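Local coordinates for vascular endothelial growth factor homolog (Orf virus, PDB 2GNN), which acts as a secreted, disulfide-linked homodimeric growth factor that binds vascular endothelial growth factor receptors and induces endothelial proliferation, at residues P36-Q41 with G86-S91; V29-T34 with L90-H95. All blocks are in the same frame, centred on the assembly; numbering follows the deposited sequence.

In the fold
Both contacts tie the region that follows strand 23-30 to strand 85-102; their segments share Leu90 and Ser91, with centres about 11 Å apart. Contact 2 is the inner one, about 7 Å from the centre of the chain: there the helix 31-34 rests on the largely buried ring of Phe92, and no hydrogen bond crosses between the segments. Contact 1 lies about 17 Å from that centre, where the loop after the helix meets the strand at the surface. It combines one amide-to-amide hydrogen bond with a small leucine pair. Along strand 85-102 the chemistry thus passes from ring packing to a mixed polar and apolar patch.

Contact 1. Residues P36-Q41 with G86-S91; sequences PELTSQ and GMQRLS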
ATOM      1  N   PRO B  36       3.882 -18.936  -2.326  1.00 56.42           N
ATOM      2  CA  PRO B  36       3.087 -19.815  -3.190  1.00 56.03           C
ATOM      3  C   PRO B  36       3.271 -21.305  -2.950  1.00 59.71           C
ATOM      4  O   PRO B  36       2.449 -22.116  -3.388  1.00 60.48           O
ATOM      5  CB  PRO B  36       3.580 -19.470  -4.598  1.00 56.74           C
ATOM      6  CG  PRO B  36       4.786 -18.627  -4.427  1.00 52.98           C
ATOM      7  CD  PRO B  36       4.720 -18.007  -3.104  1.00 54.98           C
ATOM      8  N   GLU B  37       4.358 -21.663  -2.283  1.00 62.93           N
ATOM      9  CA  GLU B  37       4.721 -23.064  -2.093  1.00 63.01           C
ATOM     10  C   GLU B  37       3.964 -23.642  -0.890  1.00 61.84           C
ATOM     11  O   GLU B  37       3.876 -24.858  -0.712  1.00 59.31           O
ATOM     12  CB  GLU B  37       6.250 -23.202  -1.950  1.00 65.32           C
ATOM     13  CG  GLU B  37       6.834 -22.721  -0.591  1.00 73.37           C
ATOM     14  CD  GLU B  37       7.003 -21.188  -0.442  1.00 81.53           C
ATOM     15  OE1 GLU B  37       6.730 -20.406  -1.390  1.00 76.37           O
ATOM     16  OE2 GLU B  37       7.431 -20.767   0.653  1.00 82.17           O
ATOM     17  N   LEU B  38       3.402 -22.755  -0.071  1.00 59.37           N
ATOM     18  CA  LEU B  38       2.550 -23.174   1.038  1.00 57.92           C
ATOM     19  C   LEU B  38       1.096 -23.264   0.562  1.00 58.91           C
ATOM     20  O   LEU B  38       0.281 -22.356   0.792  1.00 61.79           O
ATOM     21  CB  LEU B  38       2.710 -22.211   2.212  1.00 57.21           C
ATOM     22  CG  LEU B  38       4.066 -22.257   2.939  1.00 55.94           C
ATOM     23  CD1 LEU B  38       4.107 -21.159   3.984  1.00 47.85           C
ATOM     24  CD2 LEU B  38       4.289 -23.593   3.587  1.00 62.12           C
ATOM     25  N   THR B  39       0.806 -24.352  -0.142  1.00 58.35           N
ATOM     26  CA  THR B  39      -0.454 -24.577  -0.835  1.00 54.88           C
ATOM     27  C   THR B  39      -1.386 -25.328   0.116  1.00 55.45           C
ATOM     28  O   THR B  39      -0.927 -25.864   1.130  1.00 54.84           O
ATOM     29  CB  THR B  39      -0.222 -25.523  -2.000  1.00 55.18           C
ATOM     30  OG1 THR B  39       0.522 -26.627  -1.506  1.00 53.15           O
ATOM     31  CG2 THR B  39       0.534 -24.879  -3.152  1.00 51.99           C
ATOM     32  N   SER B  40      -2.675 -25.416  -0.236  1.00 56.81           N
ATOM     33  CA  SER B  40      -3.712 -26.045   0.608  1.00 57.64           C
ATOM     34  C   SER B  40      -3.718 -25.537   2.046  1.00 58.30           C
ATOM     35  O   SER B  40      -3.821 -26.316   2.992  1.00 63.67           O
ATOM     36  CB  SER B  40      -3.584 -27.576   0.599  1.00 55.47           C
ATOM     37  OG  SER B  40      -4.041 -28.090  -0.637  1.00 67.73           O
ATOM     38  N   GLN B  41      -3.549 -24.236   2.234  1.00 60.23           N
ATOM     39  CA  GLN B  41      -3.614 -23.677   3.589  1.00 58.15           C
ATOM     40  C   GLN B  41      -4.121 -22.240   3.556  1.00 60.49           C
ATOM     41  O   GLN B  41      -4.151 -21.609   2.496  1.00 61.33           O
ATOM     42  CB  GLN B  41      -2.282 -23.785   4.323  1.00 55.96           C
ATOM     43  CG  GLN B  41      -1.371 -22.564   4.204  1.00 59.79           C
ATOM     44  CD  GLN B  41      -0.260 -22.602   5.200  1.00 62.95           C
ATOM     45  OE1 GLN B  41       0.711 -23.337   5.024  1.00 70.90           O
ATOM     46  NE2 GLN B  41      -0.395 -21.835   6.284  1.00 65.21           N
ATOM     47  N   GLY B  86      -2.156 -23.459  13.589  1.00 55.85           N
ATOM     48  CA  GLY B  86      -0.950 -23.302  14.408  1.00 54.63           C
ATOM     49  C   GLY B  86      -0.144 -22.122  13.933  1.00 55.32           C
ATOM     50  O   GLY B  86      -0.202 -21.764  12.760  1.00 58.77           O
ATOM     51  N   MET B  87       0.602 -21.505  14.840  1.00 57.24           N
ATOM     52  CA  MET B  87       1.445 -20.369  14.468  1.00 60.63           C
ATOM     53  C   MET B  87       2.569 -20.792  13.503  1.00 62.08           C
ATOM     54  O   MET B  87       3.040 -21.930  13.558  1.00 61.23           O
ATOM     55  CB  MET B  87       2.023 -19.694  15.717  1.00 60.15           C
ATOM     56  CG  MET B  87       0.964 -19.229  16.749  1.00 58.71           C
ATOM     57  SD  MET B  87      -0.330 -18.203  15.999  1.00 60.12           S
ATOM     58  CE  MET B  87       0.508 -16.644  15.770  1.00 47.11           C
ATOM     59  N   GLN B  88       2.960 -19.874  12.615  1.00 60.85           N
ATOM     60  CA  GLN B  88       4.099 -20.048  11.720  1.00 59.14           C
ATOM     61  C   GLN B  88       4.919 -18.780  11.671  1.00 60.09           C
ATOM     62  O   GLN B  88       4.367 -17.722  11.393  1.00 63.23           O
ATOM     63  CB  GLN B  88       3.604 -20.306  10.306  1.00 58.88           C
ATOM     64  CG  GLN B  88       3.033 -21.658  10.076  1.00 55.51           C
ATOM     65  CD  GLN B  88       2.638 -21.833   8.647  1.00 61.86           C
ATOM     66  OE1 GLN B  88       1.457 -21.798   8.305  1.00 64.14           O
ATOM     67  NE2 GLN B  88       3.629 -22.018   7.783  1.00 61.20           N
ATOM     68  N   ARG B  89       6.221 -18.863  11.949  1.00 61.69           N
ATOM     69  CA  ARG B  89       7.124 -17.753  11.626  1.00 62.94           C
ATOM     70  C   ARG B  89       7.540 -17.881  10.165  1.00 62.61           C
ATOM     71  O   ARG B  89       8.116 -18.895   9.771  1.00 64.51           O
ATOM     72  CB  ARG B  89       8.369 -17.724  12.513  1.00 64.11           C
ATOM     73  CG  ARG B  89       8.125 -17.861  14.001  1.00 78.74           C
ATOM     74  CD  ARG B  89       8.556 -19.242  14.495  1.00 93.33           C
ATOM     75  NE  ARG B  89       9.848 -19.220  15.187  1.00 98.30           N
ATOM     76  CZ  ARG B  89      10.649 -20.277  15.350  1.00100.28           C
ATOM     77  NH1 ARG B  89      10.320 -21.468  14.858  1.00 92.29           N
ATOM     78  NH2 ARG B  89      11.798 -20.136  16.005  1.00 99.35           N
ATOM     79  N   LEU B  90       7.240 -16.864   9.364  1.00 62.27           N
ATOM     80  CA  LEU B  90       7.595 -16.863   7.949  1.00 60.78           C
ATOM     81  C   LEU B  90       8.434 -15.639   7.595  1.00 60.92           C
ATOM     82  O   LEU B  90       8.409 -14.645   8.304  1.00 62.77           O
ATOM     83  CB  LEU B  90       6.342 -16.934   7.089  1.00 62.50           C
ATOM     84  CG  LEU B  90       5.493 -18.201   7.229  1.00 67.74           C
ATOM     85  CD1 LEU B  90       4.185 -18.064   6.464  1.00 64.24           C
ATOM     86  CD2 LEU B  90       6.262 -19.463   6.791  1.00 71.15           C
ATOM     87  N   SER B  91       9.192 -15.724   6.505  1.00 60.13           N
ATOM     88  CA  SER B  91      10.137 -14.681   6.113  1.00 57.34           C
ATOM     89  C   SER B  91       9.575 -13.916   4.933  1.00 57.93           C
ATOM     90  O   SER B  91       8.957 -14.510   4.045  1.00 57.58           O
ATOM     91  CB  SER B  91      11.479 -15.315   5.738  1.00 58.53           C
ATOM     92  OG  SER B  91      12.471 -14.346   5.424  1.00 55.14           O
TER
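Gln88 reaches from strand 85-102 to Gln41 and Leu38 in the loop between helix 31-34 and strand 47-54. From CB the chain sets off with CG anti to the carbonyl carbon (chi1 -74°) and then runs extended, so CB and CG serve as an arm that carries the amide across to the loop. CD comes 3.8 Å from Gln41 NE2, and there the amide splits its two ends between the two loop residues. Gln88 OE1 accepts a hydrogen bond from Gln41 NE2 at 2.7 Å, almost straight with an angle of 176° at the hydrogen. The donor lies in the carbonyl plane of Gln88, and OE1 in turn sits in the amide plane of Gln41, although the two planes are twisted 34° apart. The same OE1 also takes the backbone N-H of Ala79, at the end of the partner strand 62-79. Gln88 NE2 slides alongside Leu38, with CD1 of that leucine 3.9 Å from NE2.

Leu38 is the centre of an inverse gamma turn, and its side chain heads for the strand. There Leu38 CD1 meets Leu90 CD2 tip to tip at 3.9 Å, and Leu90 CD1 is nearly as close to it at 4.0 Å. Phe43 packs against both leucines and makes the apolar patch larger.

The contact ties this loop to the strand just beyond the tip of the last hairpin, probably at the end that in VEGF-A carries receptor-binding loops. Ser40 and residues 80-83 line a pocket holding benzamidine, probably from the crystallisation liquor, with Gln41 close by. With two N-H groups gripping one carbonyl oxygen, the Gln88 amide is held in a definite rotation, and its oxygen links the loop to both strands of the hairpin.

Contact 2. Residues V29-T34 with L90-H95; sequences VPVSET and LSFVEH
This is buried packing near the middle of a cystine-knot growth factor subunit, where the short, weakly bonded helix 31-34 at the end of strand 23-30 lies against the ring of Phe92 on strand 85-102. The contact brings together the two antiparallel strand pairs of the PDGF/VEGF fold: strand 23-30 pairs with strand 47-54, and strand 85-102 with strand 62-79.

Phe92 supplies the ring. Its CB sets off to one side of the helix, but with CG anti to the carbonyl carbon (chi1 -58°) the ring swings toward the helix and presents its CD2 and CE2 side. Val31 reaches the ring at its edge, near the ring plane, with CG1 4.4 Å from Phe92 CE2, a loose apolar touch. Thr34 crosses the ring obliquely, and its OG1 is 3.4 Å from Phe92 CE2. The same hydroxyl is 3.8 Å from Phe92 CD2, while Thr34 CB is 4.1 Å from Phe92 CE2, so the threonine leans on one side of the ring with both its oxygen and its carbon root.

Other neighbours also touch the ring: His35 meets Phe92 in an edge-to-face ring contact, and Leu50 of strand 47-54 packs on it. Val31 rests also on Val48, Leu76 and Phe43.

The Thr34 hydroxyl, beside the ring, is bonded within the helix. OG1 lies between the backbone N and the carbonyl carbon (chi1 67°), turned back toward Val31, where it donates to Val31 O. That oxygen also receives a weak bond from Thr34 N. The modelled 2.5 Å from Thr34 OG1 to Val31 O is doubtfully short, but the hydroxyl is placed in the carbonyl plane, on a lone pair of Val31 O.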
ATOM      1  N   VAL B  29      -0.308  -6.864   0.985  1.00 57.14           N
ATOM      2  CA  VAL B  29      -0.057  -7.980   0.085  1.00 58.02           C
ATOM      3  C   VAL B  29      -0.710  -9.234   0.676  1.00 56.51           C
ATOM      4  O   VAL B  29      -0.656  -9.436   1.890  1.00 60.45           O
ATOM      5  CB  VAL B  29       1.497  -8.216  -0.095  1.00 57.19           C
ATOM      6  CG1 VAL B  29       1.763  -9.352  -1.049  1.00 65.38           C
ATOM      7  CG2 VAL B  29       2.200  -6.963  -0.619  1.00 55.71           C
ATOM      8  N   PRO B  30      -1.340 -10.071  -0.169  1.00 54.74           N
ATOM      9  CA  PRO B  30      -1.817 -11.387   0.279  1.00 54.79           C
ATOM     10  C   PRO B  30      -0.655 -12.297   0.657  1.00 58.28           C
ATOM     11  O   PRO B  30       0.289 -12.445  -0.118  1.00 59.76           O
ATOM     12  CB  PRO B  30      -2.529 -11.951  -0.964  1.00 53.73           C
ATOM     13  CG  PRO B  30      -2.778 -10.798  -1.840  1.00 53.45           C
ATOM     14  CD  PRO B  30      -1.669  -9.823  -1.584  1.00 50.82           C
ATOM     15  N   VAL B  31      -0.715 -12.887   1.844  1.00 60.00           N
ATOM     16  CA  VAL B  31       0.345 -13.754   2.332  1.00 60.95           C
ATOM     17  C   VAL B  31       0.569 -14.969   1.413  1.00 64.87           C
ATOM     18  O   VAL B  31       1.713 -15.379   1.178  1.00 66.33           O
ATOM     19  CB  VAL B  31       0.078 -14.219   3.781  1.00 62.47           C
ATOM     20  CG1 VAL B  31       1.117 -15.230   4.231  1.00 60.42           C
ATOM     21  CG2 VAL B  31       0.085 -13.030   4.727  1.00 59.91           C
ATOM     22  N   SER B  32      -0.505 -15.532   0.877  1.00 60.85           N
ATOM     23  CA  SER B  32      -0.365 -16.705   0.039  1.00 62.97           C
ATOM     24  C   SER B  32       0.513 -16.415  -1.183  1.00 64.89           C
ATOM     25  O   SER B  32       1.227 -17.294  -1.650  1.00 66.61           O
ATOM     26  CB  SER B  32      -1.725 -17.191  -0.420  1.00 57.49           C
ATOM     27  OG  SER B  32      -2.290 -16.205  -1.250  1.00 58.74           O
ATOM     28  N   GLU B  33       0.433 -15.191  -1.703  1.00 64.67           N
ATOM     29  CA  GLU B  33       1.218 -14.774  -2.867  1.00 65.97           C
ATOM     30  C   GLU B  33       2.713 -14.613  -2.573  1.00 63.79           C
ATOM     31  O   GLU B  33       3.539 -14.723  -3.476  1.00 63.97           O
ATOM     32  CB  GLU B  33       0.691 -13.457  -3.419  1.00 63.38           C
ATOM     33  CG  GLU B  33      -0.524 -13.606  -4.323  1.00 71.28           C
ATOM     34  CD  GLU B  33      -1.046 -12.262  -4.848  1.00 73.82           C
ATOM     35  OE1 GLU B  33      -0.280 -11.247  -4.854  1.00 77.16           O
ATOM     36  OE2 GLU B  33      -2.229 -12.238  -5.259  1.00 79.67           O
ATOM     37  N   THR B  34       3.042 -14.322  -1.321  1.00 60.29           N
ATOM     38  CA  THR B  34       4.410 -14.190  -0.900  1.00 61.56           C
ATOM     39  C   THR B  34       4.997 -15.581  -0.671  1.00 63.50           C
ATOM     40  O   THR B  34       6.211 -15.765  -0.700  1.00 62.16           O
ATOM     41  CB  THR B  34       4.523 -13.426   0.420  1.00 61.92           C
ATOM     42  OG1 THR B  34       3.942 -14.218   1.455  1.00 63.24           O
ATOM     43  CG2 THR B  34       3.817 -12.054   0.353  1.00 60.64           C
ATOM     44  N   LEU B  90       7.240 -16.864   9.364  1.00 62.27           N
ATOM     45  CA  LEU B  90       7.595 -16.863   7.949  1.00 60.78           C
ATOM     46  C   LEU B  90       8.434 -15.639   7.595  1.00 60.92           C
ATOM     47  O   LEU B  90       8.409 -14.645   8.304  1.00 62.77           O
ATOM     48  CB  LEU B  90       6.342 -16.934   7.089  1.00 62.50           C
ATOM     49  CG  LEU B  90       5.493 -18.201   7.229  1.00 67.74           C
ATOM     50  CD1 LEU B  90       4.185 -18.064   6.464  1.00 64.24           C
ATOM     51  CD2 LEU B  90       6.262 -19.463   6.791  1.00 71.15           C
ATOM     52  N   SER B  91       9.192 -15.724   6.505  1.00 60.13           N
ATOM     53  CA  SER B  91      10.137 -14.681   6.113  1.00 57.34           C
ATOM     54  C   SER B  91       9.575 -13.916   4.933  1.00 57.93           C
ATOM     55  O   SER B  91       8.957 -14.510   4.045  1.00 57.58           O
ATOM     56  CB  SER B  91      11.479 -15.315   5.738  1.00 58.53           C
ATOM     57  OG  SER B  91      12.471 -14.346   5.424  1.00 55.14           O
ATOM     58  N   PHE B  92       9.768 -12.599   4.939  1.00 56.89           N
ATOM     59  CA  PHE B  92       9.248 -11.725   3.884  1.00 57.75           C
ATOM     60  C   PHE B  92      10.330 -10.760   3.431  1.00 59.00           C
ATOM     61  O   PHE B  92      11.174 -10.335   4.218  1.00 56.62           O
ATOM     62  CB  PHE B  92       8.027 -10.924   4.378  1.00 60.72           C
ATOM     63  CG  PHE B  92       6.894 -11.785   4.861  1.00 54.87           C
ATOM     64  CD1 PHE B  92       6.898 -12.305   6.156  1.00 58.37           C
ATOM     65  CD2 PHE B  92       5.846 -12.098   4.022  1.00 53.69           C
ATOM     66  CE1 PHE B  92       5.870 -13.129   6.593  1.00 55.40           C
ATOM     67  CE2 PHE B  92       4.811 -12.922   4.455  1.00 52.54           C
ATOM     68  CZ  PHE B  92       4.827 -13.426   5.752  1.00 51.05           C
ATOM     69  N   VAL B  93      10.303 -10.415   2.154  1.00 60.35           N
ATOM     70  CA  VAL B  93      11.252  -9.461   1.615  1.00 62.47           C
ATOM     71  C   VAL B  93      10.673  -8.047   1.748  1.00 63.83           C
ATOM     72  O   VAL B  93       9.565  -7.797   1.285  1.00 62.55           O
ATOM     73  CB  VAL B  93      11.590  -9.795   0.138  1.00 63.11           C
ATOM     74  CG1 VAL B  93      12.578  -8.794  -0.432  1.00 62.04           C
ATOM     75  CG2 VAL B  93      12.159 -11.217   0.033  1.00 64.47           C
ATOM     76  N   GLU B  94      11.413  -7.148   2.400  1.00 63.15           N
ATOM     77  CA  GLU B  94      11.063  -5.719   2.458  1.00 64.99           C
ATOM     78  C   GLU B  94      12.106  -4.932   1.682  1.00 63.92           C
ATOM     79  O   GLU B  94      13.275  -5.297   1.682  1.00 64.92           O
ATOM     80  CB  GLU B  94      11.092  -5.191   3.895  1.00 65.52           C
ATOM     81  CG  GLU B  94      10.387  -6.036   4.924  1.00 74.79           C
ATOM     82  CD  GLU B  94       8.986  -5.560   5.238  1.00 72.92           C
ATOM     83  OE1 GLU B  94       8.653  -4.387   4.988  1.00 72.26           O
ATOM     84  OE2 GLU B  94       8.211  -6.369   5.763  1.00 82.96           O
ATOM     85  N   HIS B  95      11.701  -3.834   1.059  1.00 61.63           N
ATOM     86  CA  HIS B  95      12.646  -2.966   0.389  1.00 59.25           C
ATOM     87  C   HIS B  95      13.088  -1.845   1.322  1.00 62.22           C
ATOM     88  O   HIS B  95      12.252  -1.189   1.957  1.00 63.12           O
ATOM     89  CB  HIS B  95      12.041  -2.402  -0.892  1.00 57.17           C
ATOM     90  CG  HIS B  95      11.632  -3.453  -1.875  1.00 54.95           C
ATOM     91  ND1 HIS B  95      10.706  -3.223  -2.871  1.00 52.15           N
ATOM     92  CD2 HIS B  95      12.007  -4.746  -2.002  1.00 52.33           C
ATOM     93  CE1 HIS B  95      10.535  -4.327  -3.574  1.00 51.18           C
ATOM     94  NE2 HIS B  95      11.321  -5.264  -3.073  1.00 54.02           N
TER